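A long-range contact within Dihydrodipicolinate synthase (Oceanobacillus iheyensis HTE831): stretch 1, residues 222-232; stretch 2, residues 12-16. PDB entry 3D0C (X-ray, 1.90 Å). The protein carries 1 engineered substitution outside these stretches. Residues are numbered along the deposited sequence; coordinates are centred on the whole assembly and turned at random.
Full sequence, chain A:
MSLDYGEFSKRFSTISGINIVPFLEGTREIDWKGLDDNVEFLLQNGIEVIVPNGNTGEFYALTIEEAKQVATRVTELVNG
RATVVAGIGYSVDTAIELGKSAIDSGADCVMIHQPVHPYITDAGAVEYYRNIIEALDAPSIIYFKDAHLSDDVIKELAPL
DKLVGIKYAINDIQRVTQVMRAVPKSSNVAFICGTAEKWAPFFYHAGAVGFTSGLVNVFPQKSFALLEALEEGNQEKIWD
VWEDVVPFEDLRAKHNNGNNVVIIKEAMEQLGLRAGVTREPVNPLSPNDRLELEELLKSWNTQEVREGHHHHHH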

# COMPACT_ATOMS: atom_id res chain seq x y z
N LYS A 222 -10.59 -15.24 -25.45
CA LYS A 222 -11.36 -15.90 -24.39
C LYS A 222 -12.11 -14.84 -23.58
O LYS A 222 -13.30 -14.99 -23.27
CB LYS A 222 -10.45 -16.71 -23.47
CG LYS A 222 -9.84 -17.95 -24.11
CD LYS A 222 -8.99 -18.72 -23.11
CE LYS A 222 -8.31 -19.92 -23.75
NZ LYS A 222 -9.27 -20.95 -24.25
N SER A 223 -11.40 -13.77 -23.24
CA SER A 223 -11.98 -12.67 -22.47
C SER A 223 -13.15 -12.06 -23.24
O SER A 223 -14.18 -11.73 -22.65
CB SER A 223 -10.93 -11.59 -22.21
OG SER A 223 -9.86 -12.10 -21.43
N PHE A 224 -12.98 -11.90 -24.55
CA PHE A 224 -14.04 -11.32 -25.37
C PHE A 224 -15.18 -12.29 -25.60
O PHE A 224 -16.30 -11.88 -25.86
CB PHE A 224 -13.48 -10.81 -26.70
CG PHE A 224 -13.00 -9.38 -26.64
CD1 PHE A 224 -13.92 -8.34 -26.59
CD2 PHE A 224 -11.65 -9.09 -26.59
CE1 PHE A 224 -13.49 -7.01 -26.49
CE2 PHE A 224 -11.20 -7.78 -26.50
CZ PHE A 224 -12.12 -6.74 -26.45
N ALA A 225 -14.88 -13.59 -25.52
CA ALA A 225 -15.92 -14.60 -25.69
C ALA A 225 -16.84 -14.48 -24.47
O ALA A 225 -18.07 -14.60 -24.57
CB ALA A 225 -15.30 -15.99 -25.76
N LEU A 226 -16.23 -14.24 -23.31
CA LEU A 226 -16.99 -14.08 -22.08
C LEU A 226 -17.82 -12.79 -22.14
O LEU A 226 -18.99 -12.78 -21.74
CB LEU A 226 -16.05 -14.03 -20.87
CG LEU A 226 -16.76 -13.78 -19.52
CD1 LEU A 226 -17.78 -14.88 -19.29
CD2 LEU A 226 -15.74 -13.75 -18.39
N LEU A 227 -17.23 -11.71 -22.63
CA LEU A 227 -17.98 -10.46 -22.71
C LEU A 227 -19.19 -10.61 -23.62
O LEU A 227 -20.30 -10.21 -23.27
CB LEU A 227 -17.10 -9.31 -23.23
CG LEU A 227 -17.85 -7.99 -23.44
CD1 LEU A 227 -18.38 -7.46 -22.13
CD2 LEU A 227 -16.91 -6.97 -24.07
N GLU A 228 -18.99 -11.21 -24.79
CA GLU A 228 -20.10 -11.38 -25.72
C GLU A 228 -21.21 -12.24 -25.11
O GLU A 228 -22.39 -11.91 -25.21
CB GLU A 228 -19.64 -12.02 -27.03
CG GLU A 228 -20.75 -12.13 -28.05
CD GLU A 228 -20.25 -12.50 -29.43
OE1 GLU A 228 -19.69 -13.60 -29.59
OE2 GLU A 228 -20.42 -11.68 -30.36
N ALA A 229 -20.81 -13.33 -24.47
CA ALA A 229 -21.77 -14.23 -23.84
C ALA A 229 -22.60 -13.47 -22.80
O ALA A 229 -23.82 -13.60 -22.76
CB ALA A 229 -21.04 -15.39 -23.18
N LEU A 230 -21.93 -12.68 -21.97
CA LEU A 230 -22.61 -11.89 -20.94
C LEU A 230 -23.60 -10.90 -21.54
O LEU A 230 -24.72 -10.76 -21.05
CB LEU A 230 -21.58 -11.12 -20.09
CG LEU A 230 -20.71 -11.91 -19.11
CD1 LEU A 230 -19.69 -10.98 -18.47
CD2 LEU A 230 -21.59 -12.55 -18.04
N GLU A 231 -23.20 -10.22 -22.60
CA GLU A 231 -24.07 -9.24 -23.23
C GLU A 231 -25.26 -9.90 -23.93
O GLU A 231 -26.34 -9.31 -24.01
CB GLU A 231 -23.28 -8.39 -24.22
CG GLU A 231 -22.06 -7.73 -23.58
CD GLU A 231 -21.33 -6.79 -24.52
OE1 GLU A 231 -21.12 -7.17 -25.69
OE2 GLU A 231 -20.95 -5.69 -24.07
N GLU A 232 -25.07 -11.11 -24.43
CA GLU A 232 -26.16 -11.81 -25.10
C GLU A 232 -27.07 -12.52 -24.10
O GLU A 232 -28.21 -12.86 -24.42
CB GLU A 232 -25.61 -12.83 -26.08
CG GLU A 232 -24.76 -12.22 -27.18
CD GLU A 232 -24.37 -13.24 -28.22
OE1 GLU A 232 -23.79 -14.29 -27.84
OE2 GLU A 232 -24.63 -13.01 -29.41
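Stretch 2 (12-16) FSTIS

Residues 222-232 form a continuous α-helix that begins earlier in the chain, and residues 12-16 run along one side of it, bent at Phe-12 and Ser-13 and extended from Thr-14. The second stretch is loop at Ser-13 and Thr-14 and enters a β-strand at Ile-15 and Ser-16, the strand continuing beyond the stretch. A weak hydrogen bond from Thr-14 N to Phe-12 O, 2.8 Å, accompanies the bend. The backbone is drawn out at Thr-14 (phi/psi -172/-163°), and Ile-15 then adopts ordinary strand values (-90/129°). The nearest CA atoms across the contact are those of Leu-227 and Thr-14, 7.2 Å apart, a spacing that leaves room for side chains between them. As the helix advances from Ser-223 to Glu-231, its partners step back from Ile-15 through Thr-14 to Ser-13, so the two chains run in opposite senses along the contact. The interface is small, burying 246 Å² summed over both sides, and no hydrogen bond links the stretches directly.

Within stretch 1, contact starts at Ser-223; Lys-222 does not reach the second stretch. Ser-223 points its CA-to-CB bond toward it and receives the end of Ile-15: Ser-223 CB is 3.7 Å from Ile-15 CD1, and the carbonyl Ser-223 O is closer still, 3.3 Å from the same Ile-15 CD1. That carbonyl is already engaged in the helix, accepting from Leu-227 N at 3.1 Å (Ser-223 O to Leu-227 N), so the methyl packs against a satisfied oxygen.

Phe-224 leaves the backbone sideways, but the end of its side chain comes nearer, and one face of its ring is covered by the same methyl. Ile-15 CD1 lies 4.1 Å from the centroid of the Phe-224 ring and only 8° off the ring normal, a CH-pi arrangement; the closest side-chain atoms, Phe-224 CD1 and Ile-15 CD1, are 4.2 Å apart. The m,t rotamer of Ile-15 extends CD1 far enough to meet both Ser-223 and Phe-224, and this residue has the largest area covered in the contact, 93 Å².

Ala-225 points away and Leu-226 sideways, and neither makes contact. One turn on from Ser-223, Leu-227 again points toward the second stretch. Its CD2 methyl touches two residues, with Leu-227 CD2 3.9 Å from Ile-15 CG1 and Leu-227 CD2 3.7 Å from Thr-14 OG1. The first is apolar packing along the isoleucine side chain; the second is a van der Waals approach of a methyl to a hydroxyl oxygen.

Glu-228, Ala-229 and Leu-230 make no contact, and the next turn brings Glu-231 to the edge of the interface. Here the contact becomes polar and solvent-mediated. Glu-231 OE2 is 4.0 Å from Ser-13 O, and two acceptors cannot bond to each other; a water bridges them, donating to Ser-13 O at 2.6 Å and to Glu-231 OE2 at 2.5 Å from its oxygen. Glu-232, which ends the stretch, lies out of reach.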

# COMPACT_ATOMS: atom_id res chain seq x y z
N PHE A 12 -17.27 2.52 -20.70
CA PHE A 12 -16.81 1.41 -19.86
C PHE A 12 -17.65 0.14 -19.89
O PHE A 12 -17.37 -0.82 -19.16
CB PHE A 12 -16.62 1.93 -18.44
CG PHE A 12 -15.72 3.12 -18.38
CD1 PHE A 12 -14.34 2.97 -18.54
CD2 PHE A 12 -16.24 4.40 -18.25
CE1 PHE A 12 -13.50 4.08 -18.57
CE2 PHE A 12 -15.41 5.51 -18.27
CZ PHE A 12 -14.04 5.35 -18.44
N SER A 13 -18.67 0.12 -20.74
CA SER A 13 -19.52 -1.06 -20.88
C SER A 13 -18.81 -2.00 -21.83
O SER A 13 -19.29 -2.29 -22.93
CB SER A 13 -20.89 -0.68 -21.45
OG SER A 13 -21.61 0.10 -20.52
N THR A 14 -17.64 -2.48 -21.40
CA THR A 14 -16.84 -3.38 -22.22
C THR A 14 -15.70 -3.88 -21.33
O THR A 14 -15.77 -3.77 -20.10
CB THR A 14 -16.24 -2.61 -23.42
OG1 THR A 14 -15.57 -3.52 -24.31
CG2 THR A 14 -15.24 -1.57 -22.93
N ILE A 15 -14.66 -4.43 -21.94
CA ILE A 15 -13.52 -4.90 -21.16
C ILE A 15 -12.49 -3.78 -21.00
O ILE A 15 -12.13 -3.12 -21.97
CB ILE A 15 -12.82 -6.10 -21.85
CG1 ILE A 15 -13.75 -7.32 -21.86
CG2 ILE A 15 -11.49 -6.41 -21.14
CD1 ILE A 15 -13.13 -8.57 -22.50
N SER A 16 -12.07 -3.54 -19.76
CA SER A 16 -11.05 -2.53 -19.49
C SER A 16 -9.77 -3.34 -19.38
O SER A 16 -9.54 -4.02 -18.37
CB SER A 16 -11.32 -1.81 -18.16
OG SER A 16 -12.27 -0.77 -18.32
O HOH W 1 -19.42 -3.97 -24.96